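Local coordinates for protein aerobactin synthase IucC (Klebsiella pneumoniae, PDB 6CN7) that probably catalyses the ATP-dependent attachment of a second N-acetyl-N-hydroxylysine to a citryl intermediate, yielding the siderophore aerobactin, at residues Pro44-Ala52 / Ile62-Ala70; Asp7-Leu15 / Leu105-Arg116. The protein carries 5 engineered substitutions. All coordinates share one frame; numbering follows the deposited sequence.

Overall arrangement
Both contacts lie in the first 116 residues, on the same side of the chain's centre, with their centres about 19 Å apart. Contact 2 closes the larger loop, packing helix 4-25 against helix 91-114; contact 1 is nested inside it and joins strand 46-54 of a small antiparallel sheet to strand 60-62 and the loop after it. Helix 4-25 is the shared element, for it meets the partner helix in contact 2 and also covers the Trp-48 and Ile-62 side of the sheet. Arg-13 ties the two directly, its NH1 probably hydrogen-bonded to Leu-67 O. Helix 4-25 thus joins the small sheet to helix 91-114 in the N-terminal part of the chain, and the helix pair also touches the second subunit.

Contact 1 (Pro44-Ala52 / Ile62-Ala70); sequences PGAQWRFSA and IDAQTLRCA
Strand 46-54 belongs to a small antiparallel sheet, where it forms a hairpin with strand 60-62, and the loop after that strand keeps its direction and runs on along the same edge of strand 46-54. Ala-52 and Ile-62 are a non-hydrogen-bonded pair, and Asp-63 N continues the hairpin with a 3.0 Å bond to Ser-51 O. The chain then leaves the edge in a short turn, where Asp-63 OD1 receives Gln-65 N in an Asx turn. Thr-66 bridges this interruption. Its OG1 sits between the backbone N and carbonyl carbon (chi1 67°), from where it accepts Ser-51 N at 2.8 Å in an almost straight bond and donates to Asp-63 O at 2.7 Å. One hydroxyl therefore stands in for a strand partner and closes the turn as well. Beyond it Arg-49 and Arg-68 pair through two backbone bonds, Arg-49 N to Arg-68 O and Arg-68 N to Arg-49 O, each 2.8 Å.

The apolar side chains meet on the face of the sheet that carries Trp-48, Phe-50 and Ala-52. Cys-69 sits over one face of the Trp-48 ring, its CB 3.5 Å from the centroid of the six-membered ring in a CH-pi contact and its SG 4.0 Å from the same point in a sulfur-aromatic one. Trp-48 NE1 is hydrogen-bonded to Gln-82 OE1 of helix 76-87. Ile-62 places CD1 over a face of Phe-50, 4.1 Å from the ring centroid, while Leu-67 CD2 packs beside the Phe-50 CB. Helix 4-25 covers Trp-48 and Ile-62. The whole is a beta-hairpin whose second arm is carried on, past a short turn, by the loop that follows it, in an antiparallel sheet backed by helices.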
loop_
_atom_site.group_PDB
_atom_site.type_symbol
_atom_site.label_atom_id
_atom_site.label_comp_id
_atom_site.label_asym_id
_atom_site.label_seq_id
_atom_site.Cartn_x
_atom_site.Cartn_y
_atom_site.Cartn_z
ATOM N N PRO A 44 -24.177 -5.297 28.603
ATOM C CA PRO A 44 -23.544 -6.358 29.397
ATOM C C PRO A 44 -22.217 -5.876 29.960
ATOM O O PRO A 44 -21.325 -5.456 29.220
ATOM C CB PRO A 44 -23.359 -7.496 28.389
ATOM C CG PRO A 44 -24.330 -7.211 27.292
ATOM C CD PRO A 44 -24.436 -5.721 27.217
ATOM N N GLY A 45 -22.097 -5.921 31.283
ATOM C CA GLY A 45 -20.848 -5.574 31.928
ATOM C C GLY A 45 -20.489 -4.105 31.931
ATOM O O GLY A 45 -19.326 -3.772 32.178
ATOM N N ALA A 46 -21.437 -3.211 31.663
ATOM C CA ALA A 46 -21.149 -1.788 31.762
ATOM C C ALA A 46 -22.453 -1.006 31.737
ATOM O O ALA A 46 -23.439 -1.433 31.130
ATOM C CB ALA A 46 -20.230 -1.320 30.629
ATOM N N GLN A 47 -22.438 0.143 32.410
ATOM C CA GLN A 47 -23.559 1.071 32.431
ATOM C C GLN A 47 -23.041 2.465 32.123
ATOM O O GLN A 47 -22.075 2.922 32.742
ATOM C CB GLN A 47 -24.270 1.069 33.788
ATOM C CG GLN A 47 -25.353 2.138 33.918
ATOM C CD GLN A 47 -25.966 2.183 35.299
ATOM O OE1 GLN A 47 -25.278 2.435 36.287
ATOM N NE2 GLN A 47 -27.268 1.941 35.377
ATOM N N TRP A 48 -23.689 3.135 31.178
ATOM C CA TRP A 48 -23.351 4.498 30.797
ATOM C C TRP A 48 -24.409 5.442 31.347
ATOM O O TRP A 48 -25.604 5.244 31.111
ATOM C CB TRP A 48 -23.252 4.637 29.277
ATOM C CG TRP A 48 -22.063 3.938 28.715
ATOM C CD1 TRP A 48 -22.002 2.651 28.267
ATOM C CD2 TRP A 48 -20.750 4.482 28.551
ATOM N NE1 TRP A 48 -20.733 2.359 27.831
ATOM C CE2 TRP A 48 -19.944 3.468 27.994
ATOM C CE3 TRP A 48 -20.176 5.728 28.817
ATOM C CZ2 TRP A 48 -18.598 3.664 27.699
ATOM C CZ3 TRP A 48 -18.841 5.921 28.523
ATOM C CH2 TRP A 48 -18.066 4.894 27.970
ATOM N N ARG A 49 -23.965 6.454 32.089
ATOM C CA ARG A 49 -24.842 7.465 32.659
ATOM C C ARG A 49 -24.457 8.826 32.098
ATOM O O ARG A 49 -23.285 9.091 31.814
ATOM C CB ARG A 49 -24.762 7.468 34.191
ATOM C CG ARG A 49 -25.207 6.149 34.811
ATOM C CD ARG A 49 -25.075 6.126 36.324
ATOM N NE ARG A 49 -25.981 7.073 36.974
ATOM C CZ ARG A 49 -25.612 8.213 37.549
ATOM N NH1 ARG A 49 -24.336 8.582 37.577
ATOM N NH2 ARG A 49 -26.527 8.993 38.110
ATOM N N PHE A 50 -25.457 9.685 31.925
ATOM C CA PHE A 50 -25.248 10.961 31.253
ATOM C C PHE A 50 -26.523 11.784 31.350
ATOM O O PHE A 50 -27.577 11.293 31.764
ATOM C CB PHE A 50 -24.857 10.756 29.787
ATOM C CG PHE A 50 -25.866 9.968 28.995
ATOM C CD1 PHE A 50 -26.962 10.594 28.422
ATOM C CD2 PHE A 50 -25.720 8.601 28.825
ATOM C CE1 PHE A 50 -27.890 9.874 27.696
ATOM C CE2 PHE A 50 -26.648 7.876 28.099
ATOM C CZ PHE A 50 -27.733 8.515 27.536
ATOM N N SER A 51 -26.410 13.046 30.951
ATOM C CA SER A 51 -27.545 13.944 30.818
ATOM C C SER A 51 -27.853 14.127 29.340
ATOM O O SER A 51 -26.939 14.203 28.511
ATOM C CB SER A 51 -27.260 15.301 31.464
ATOM O OG SER A 51 -26.934 15.149 32.833
ATOM N N ALA A 52 -29.138 14.195 29.009
ATOM C CA ALA A 52 -29.531 14.314 27.616
ATOM C C ALA A 52 -30.946 14.861 27.535
ATOM O O ALA A 52 -31.695 14.863 28.515
ATOM C CB ALA A 52 -29.440 12.965 26.892
ATOM N N ILE A 62 -27.064 14.133 23.613
ATOM C CA ILE A 62 -26.261 13.762 24.772
ATOM C C ILE A 62 -25.231 14.849 25.044
ATOM O O ILE A 62 -24.537 15.305 24.128
ATOM C CB ILE A 62 -25.586 12.397 24.548
ATOM C CG1 ILE A 62 -26.656 11.299 24.501
ATOM C CG2 ILE A 62 -24.547 12.116 25.642
ATOM C CD1 ILE A 62 -26.121 9.900 24.251
ATOM N N ASP A 63 -25.137 15.271 26.305
ATOM C CA ASP A 63 -24.079 16.176 26.747
ATOM C C ASP A 63 -22.832 15.349 27.030
ATOM O O ASP A 63 -22.762 14.642 28.042
ATOM C CB ASP A 63 -24.526 16.956 27.981
ATOM C CG ASP A 63 -23.481 17.952 28.457
ATOM O OD1 ASP A 63 -22.341 17.927 27.941
ATOM O OD2 ASP A 63 -23.801 18.767 29.349
ATOM N N ALA A 64 -21.839 15.447 26.142
ATOM C CA ALA A 64 -20.688 14.551 26.202
ATOM C C ALA A 64 -19.905 14.697 27.503
ATOM O O ALA A 64 -19.246 13.745 27.934
ATOM C CB ALA A 64 -19.772 14.802 25.005
ATOM N N GLN A 65 -19.957 15.868 28.142
ATOM C CA GLN A 65 -19.177 16.069 29.359
ATOM C C GLN A 65 -19.730 15.266 30.530
ATOM O O GLN A 65 -18.981 14.930 31.454
ATOM C CB GLN A 65 -19.127 17.555 29.718
ATOM C CG GLN A 65 -18.167 18.365 28.863
ATOM C CD GLN A 65 -16.724 17.930 29.042
ATOM O OE1 GLN A 65 -16.267 17.697 30.163
ATOM N NE2 GLN A 65 -16.001 17.810 27.934
ATOM N N THR A 66 -21.024 14.947 30.514
ATOM C CA THR A 66 -21.638 14.212 31.612
ATOM C C THR A 66 -21.427 12.706 31.522
ATOM O O THR A 66 -21.805 11.992 32.456
ATOM C CB THR A 66 -23.140 14.503 31.660
ATOM O OG1 THR A 66 -23.775 13.961 30.493
ATOM C CG2 THR A 66 -23.397 16.004 31.722
ATOM N N LEU A 67 -20.838 12.208 30.436
ATOM C CA LEU A 67 -20.719 10.768 30.243
ATOM C C LEU A 67 -19.947 10.121 31.386
ATOM O O LEU A 67 -18.871 10.588 31.771
ATOM C CB LEU A 67 -20.035 10.471 28.907
ATOM C CG LEU A 67 -20.915 10.600 27.662
ATOM C CD1 LEU A 67 -20.062 10.541 26.408
ATOM C CD2 LEU A 67 -21.979 9.510 27.628
ATOM N N ARG A 68 -20.504 9.033 31.918
ATOM C CA ARG A 68 -19.872 8.246 32.966
ATOM C C ARG A 68 -20.053 6.767 32.663
ATOM O O ARG A 68 -21.149 6.333 32.296
ATOM C CB ARG A 68 -20.474 8.544 34.344
ATOM C CG ARG A 68 -20.274 9.955 34.835
ATOM C CD ARG A 68 -18.832 10.204 35.234
ATOM N NE ARG A 68 -18.673 11.519 35.847
ATOM C CZ ARG A 68 -18.463 12.644 35.171
ATOM N NH1 ARG A 68 -18.379 12.629 33.847
ATOM N NH2 ARG A 68 -18.336 13.791 35.823
ATOM N N CYS A 69 -18.973 5.999 32.817
ATOM C CA CYS A 69 -19.027 4.535 32.797
ATOM C C CYS A 69 -18.358 4.060 34.085
ATOM O O CYS A 69 -17.208 3.618 34.074
ATOM C CB CYS A 69 -18.348 3.957 31.563
ATOM S SG CYS A 69 -18.651 2.187 31.327
ATOM N N ALA A 70 -19.088 4.161 35.195
ATOM C CA ALA A 70 -18.542 3.832 36.505
ATOM C C ALA A 70 -17.355 4.753 36.775
ATOM O O ALA A 70 -17.544 5.960 36.971
ATOM C CB ALA A 70 -18.156 2.349 36.566
#

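Contact 2 (Asp7-Leu15 / Leu105-Arg116)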
loop_
_atom_site.group_PDB
_atom_site.type_symbol
_atom_site.label_atom_id
_atom_site.label_comp_id
_atom_site.label_asym_id
_atom_site.label_seq_id
_atom_site.Cartn_x
_atom_site.Cartn_y
_atom_site.Cartn_z
ATOM N N ASP A 7 -7.416 17.268 24.382
ATOM C CA ASP A 7 -8.105 17.014 23.120
ATOM C C ASP A 7 -8.477 15.544 22.975
ATOM O O ASP A 7 -9.537 15.217 22.428
ATOM C CB ASP A 7 -7.227 17.453 21.950
ATOM C CG ASP A 7 -7.019 18.955 21.909
ATOM O OD1 ASP A 7 -7.819 19.688 22.529
ATOM O OD2 ASP A 7 -6.057 19.403 21.249
ATOM N N TRP A 8 -7.616 14.645 23.453
ATOM C CA TRP A 8 -7.896 13.218 23.343
ATOM C C TRP A 8 -9.158 12.843 24.108
ATOM O O TRP A 8 -9.931 11.989 23.662
ATOM C CB TRP A 8 -6.695 12.417 23.847
ATOM C CG TRP A 8 -6.880 10.937 23.787
ATOM C CD1 TRP A 8 -6.988 10.083 24.844
ATOM C CD2 TRP A 8 -6.978 10.129 22.607
ATOM N NE1 TRP A 8 -7.147 8.794 24.397
ATOM C CE2 TRP A 8 -7.142 8.795 23.026
ATOM C CE3 TRP A 8 -6.941 10.405 21.235
ATOM C CZ2 TRP A 8 -7.278 7.742 22.128
ATOM C CZ3 TRP A 8 -7.071 9.356 20.345
ATOM C CH2 TRP A 8 -7.236 8.041 20.795
ATOM N N ASP A 9 -9.390 13.475 25.261
ATOM C CA ASP A 9 -10.592 13.175 26.030
ATOM C C ASP A 9 -11.827 13.784 25.382
ATOM O O ASP A 9 -12.894 13.160 25.359
ATOM C CB ASP A 9 -10.444 13.683 27.463
ATOM C CG ASP A 9 -11.709 13.497 28.276
ATOM O OD1 ASP A 9 -12.051 12.336 28.587
ATOM O OD2 ASP A 9 -12.364 14.510 28.597
ATOM N N PHE A 10 -11.704 15.004 24.852
ATOM C CA PHE A 10 -12.844 15.638 24.200
ATOM C C PHE A 10 -13.293 14.840 22.984
ATOM O O PHE A 10 -14.494 14.644 22.769
ATOM C CB PHE A 10 -12.490 17.070 23.797
ATOM C CG PHE A 10 -13.595 17.788 23.076
ATOM C CD1 PHE A 10 -14.609 18.415 23.781
ATOM C CD2 PHE A 10 -13.617 17.841 21.691
ATOM C CE1 PHE A 10 -15.627 19.077 23.119
ATOM C CE2 PHE A 10 -14.631 18.503 21.024
ATOM C CZ PHE A 10 -15.638 19.122 21.740
ATOM N N VAL A 11 -12.344 14.363 22.179
ATOM C CA VAL A 11 -12.704 13.650 20.958
ATOM C C VAL A 11 -13.308 12.291 21.290
ATOM O O VAL A 11 -14.221 11.820 20.600
ATOM C CB VAL A 11 -11.475 13.525 20.039
ATOM C CG1 VAL A 11 -11.808 12.704 18.808
ATOM C CG2 VAL A 11 -11.000 14.904 19.615
ATOM N N ASN A 12 -12.811 11.637 22.343
ATOM C CA ASN A 12 -13.380 10.353 22.741
ATOM C C ASN A 12 -14.782 10.525 23.309
ATOM O O ASN A 12 -15.670 9.708 23.039
ATOM C CB ASN A 12 -12.471 9.662 23.757
ATOM C CG ASN A 12 -11.480 8.719 23.104
ATOM O OD1 ASN A 12 -11.809 7.574 22.788
ATOM N ND2 ASN A 12 -10.257 9.193 22.903
ATOM N N ARG A 13 -15.004 11.578 24.098
ATOM C CA ARG A 13 -16.333 11.821 24.653
ATOM C C ARG A 13 -17.340 12.122 23.551
ATOM O O ARG A 13 -18.452 11.582 23.549
ATOM C CB ARG A 13 -16.283 12.967 25.662
ATOM C CG ARG A 13 -15.638 12.581 26.977
ATOM C CD ARG A 13 -15.732 13.683 28.018
ATOM N NE ARG A 13 -15.108 13.262 29.269
ATOM C CZ ARG A 13 -15.747 12.665 30.272
ATOM N NH1 ARG A 13 -17.050 12.419 30.196
ATOM N NH2 ARG A 13 -15.079 12.315 31.362
ATOM N N GLN A 14 -16.967 12.981 22.599
ATOM C CA GLN A 14 -17.875 13.298 21.503
ATOM C C GLN A 14 -18.248 12.042 20.723
ATOM O O GLN A 14 -19.410 11.861 20.341
ATOM C CB GLN A 14 -17.243 14.336 20.576
ATOM C CG GLN A 14 -16.929 15.673 21.242
ATOM C CD GLN A 14 -18.164 16.497 21.540
ATOM O OE1 GLN A 14 -18.509 16.718 22.699
ATOM N NE2 GLN A 14 -18.832 16.970 20.495
ATOM N N LEU A 15 -17.277 11.159 20.479
ATOM C CA LEU A 15 -17.563 9.967 19.691
ATOM C C LEU A 15 -18.429 8.982 20.469
ATOM O O LEU A 15 -19.365 8.397 19.911
ATOM C CB LEU A 15 -16.257 9.302 19.243
ATOM C CG LEU A 15 -16.421 8.042 18.386
ATOM C CD1 LEU A 15 -17.302 8.308 17.174
ATOM C CD2 LEU A 15 -15.066 7.508 17.943
ATOM N N LEU A 105 -10.846 9.072 15.101
ATOM C CA LEU A 105 -10.286 9.912 16.153
ATOM C C LEU A 105 -9.130 10.753 15.628
ATOM O O LEU A 105 -8.981 11.921 16.006
ATOM C CB LEU A 105 -9.833 9.044 17.327
ATOM C CG LEU A 105 -10.931 8.232 18.021
ATOM C CD1 LEU A 105 -10.336 7.383 19.135
ATOM C CD2 LEU A 105 -12.015 9.143 18.575
ATOM N N LEU A 106 -8.297 10.178 14.761
ATOM C CA LEU A 106 -7.221 10.950 14.153
ATOM C C LEU A 106 -7.778 12.138 13.382
ATOM O O LEU A 106 -7.290 13.266 13.521
ATOM C CB LEU A 106 -6.385 10.052 13.238
ATOM C CG LEU A 106 -5.425 9.093 13.947
ATOM C CD1 LEU A 106 -4.846 8.090 12.964
ATOM C CD2 LEU A 106 -4.306 9.860 14.639
ATOM N N GLY A 107 -8.805 11.903 12.563
ATOM C CA GLY A 107 -9.404 12.994 11.811
ATOM C C GLY A 107 -10.080 14.012 12.709
ATOM O O GLY A 107 -9.982 15.220 12.478
ATOM N N ASP A 108 -10.773 13.541 13.747
ATOM C CA ASP A 108 -11.413 14.460 14.682
ATOM C C ASP A 108 -10.383 15.298 15.427
ATOM O O ASP A 108 -10.645 16.465 15.744
ATOM C CB ASP A 108 -12.291 13.677 15.661
ATOM C CG ASP A 108 -13.487 13.029 14.982
ATOM O OD1 ASP A 108 -13.723 13.314 13.787
ATOM O OD2 ASP A 108 -14.189 12.235 15.641
ATOM N N LEU A 109 -9.210 14.729 15.711
ATOM C CA LEU A 109 -8.136 15.507 16.319
ATOM C C LEU A 109 -7.631 16.582 15.365
ATOM O O LEU A 109 -7.307 17.697 15.792
ATOM C CB LEU A 109 -6.991 14.586 16.736
ATOM C CG LEU A 109 -7.253 13.664 17.930
ATOM C CD1 LEU A 109 -6.186 12.587 18.008
ATOM C CD2 LEU A 109 -7.304 14.455 19.225
ATOM N N GLN A 110 -7.555 16.266 14.071
ATOM C CA GLN A 110 -7.139 17.261 13.088
ATOM C C GLN A 110 -8.139 18.410 13.014
ATOM O O GLN A 110 -7.755 19.586 13.024
ATOM C CB GLN A 110 -6.977 16.605 11.716
ATOM C CG GLN A 110 -6.471 17.554 10.641
ATOM C CD GLN A 110 -5.103 18.116 10.969
ATOM O OE1 GLN A 110 -4.272 17.445 11.582
ATOM N NE2 GLN A 110 -4.866 19.359 10.574
ATOM N N LEU A 111 -9.431 18.087 12.933
ATOM C CA LEU A 111 -10.447 19.130 12.846
ATOM C C LEU A 111 -10.435 20.008 14.090
ATOM O O LEU A 111 -10.617 21.228 14.002
ATOM C CB LEU A 111 -11.827 18.499 12.646
ATOM C CG LEU A 111 -12.005 17.717 11.340
ATOM C CD1 LEU A 111 -13.342 16.994 11.313
ATOM C CD2 LEU A 111 -11.880 18.641 10.139
ATOM N N LEU A 112 -10.216 19.404 15.258
ATOM C CA LEU A 112 -10.150 20.180 16.490
ATOM C C LEU A 112 -8.982 21.159 16.458
ATOM O O LEU A 112 -9.126 22.322 16.850
ATOM C CB LEU A 112 -10.036 19.233 17.687
ATOM C CG LEU A 112 -10.165 19.827 19.091
ATOM C CD1 LEU A 112 -11.503 20.524 19.283
ATOM C CD2 LEU A 112 -9.991 18.726 20.120
ATOM N N LYS A 113 -7.818 20.705 15.988
ATOM C CA LYS A 113 -6.659 21.587 15.895
ATOM C C LYS A 113 -6.869 22.674 14.846
ATOM O O LYS A 113 -6.534 23.841 15.078
ATOM C CB LYS A 113 -5.405 20.771 15.577
ATOM N N ALA A 114 -7.424 22.315 13.686
ATOM C CA ALA A 114 -7.562 23.267 12.591
ATOM C C ALA A 114 -8.674 24.282 12.819
ATOM O O ALA A 114 -8.643 25.357 12.208
ATOM C CB ALA A 114 -7.817 22.525 11.277
ATOM N N ARG A 115 -9.646 23.974 13.674
ATOM C CA ARG A 115 -10.781 24.852 13.916
ATOM C C ARG A 115 -10.663 25.623 15.228
ATOM O O ARG A 115 -11.648 26.223 15.670
ATOM C CB ARG A 115 -12.078 24.039 13.891
ATOM C CG ARG A 115 -12.432 23.530 12.498
ATOM C CD ARG A 115 -13.534 22.484 12.521
ATOM N NE ARG A 115 -14.768 22.984 13.119
ATOM C CZ ARG A 115 -15.958 22.411 12.973
ATOM N NH1 ARG A 115 -17.021 22.941 13.561
ATOM N NH2 ARG A 115 -16.094 21.320 12.230
ATOM N N ARG A 116 -9.486 25.632 15.849
ATOM C CA ARG A 116 -9.326 26.279 17.143
ATOM C C ARG A 116 -9.308 27.797 16.997
ATOM O O ARG A 116 -8.797 28.344 16.016
ATOM C CB ARG A 116 -8.040 25.813 17.825
ATOM C CG ARG A 116 -8.257 25.349 19.256
ATOM C CD ARG A 116 -6.946 25.155 19.999
ATOM N NE ARG A 116 -6.328 23.863 19.715
ATOM C CZ ARG A 116 -6.687 22.720 20.289
ATOM N NH1 ARG A 116 -7.673 22.693 21.177
ATOM N NH2 ARG A 116 -6.063 21.594 19.970
HETATM O O HOH W 1 -14.889 12.856 18.074
#
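With CG1 trans to the backbone N (chi1 176°), Val-11 lodges its two methyls among Leu-105, Asp-108, Leu-109 and Leu-112, while Asp-7, one turn earlier, turns its carboxylate (chi1 -67°) to the guanidinium of Arg-116. This is knobs-into-holes packing between helix 4-25 and helix 91-114, whose local axes approach to 9.8 Å. The hole is split between the methyls: CG1 presses on Asp-108 CB, a tight approach, and on Leu-105 CD2, whereas CG2 meets Leu-109 CD2 at 3.7 Å and Leu-112 CD2 more loosely. The interlock is reciprocal, because Leu-105 is itself a knob among Trp-8, Val-11, Asn-12 and Leu-15. Its CD2 lies 3.5 Å from Leu-15 CD2, and its CD1 comes within 3.6 Å of Trp-8 CH2, the two side chains crossing at about a right angle.

Trp-8 is held at its rim by Leu-109 CD1, close to the ring plane, while the amide nitrogen of Asn-12 lies over the indole and donates to Trp-8 O. Asn-12 OD1 is bonded in turn to Ala-76 N. Trp-8 also packs on Glu-241 of the second subunit, so this helix pair also borders the dimer partner.

At the other end Leu-112 CD2 slips between Phe-10 and Asp-7, 3.4 Å from Asp-7 OD1. Just past the helix end, Arg-116 grips Asp-7 end-on in a salt bridge, NH1 to OD1 and NH2 to OD2, with the carboxylate and guanidinium planes 14° apart. Asp-108 faces a different partner, Lys-145, with OD1; its OD2 accepts a hydrogen bond from a water at 2.6 Å, which also donates to Val-11 O at 2.8 Å.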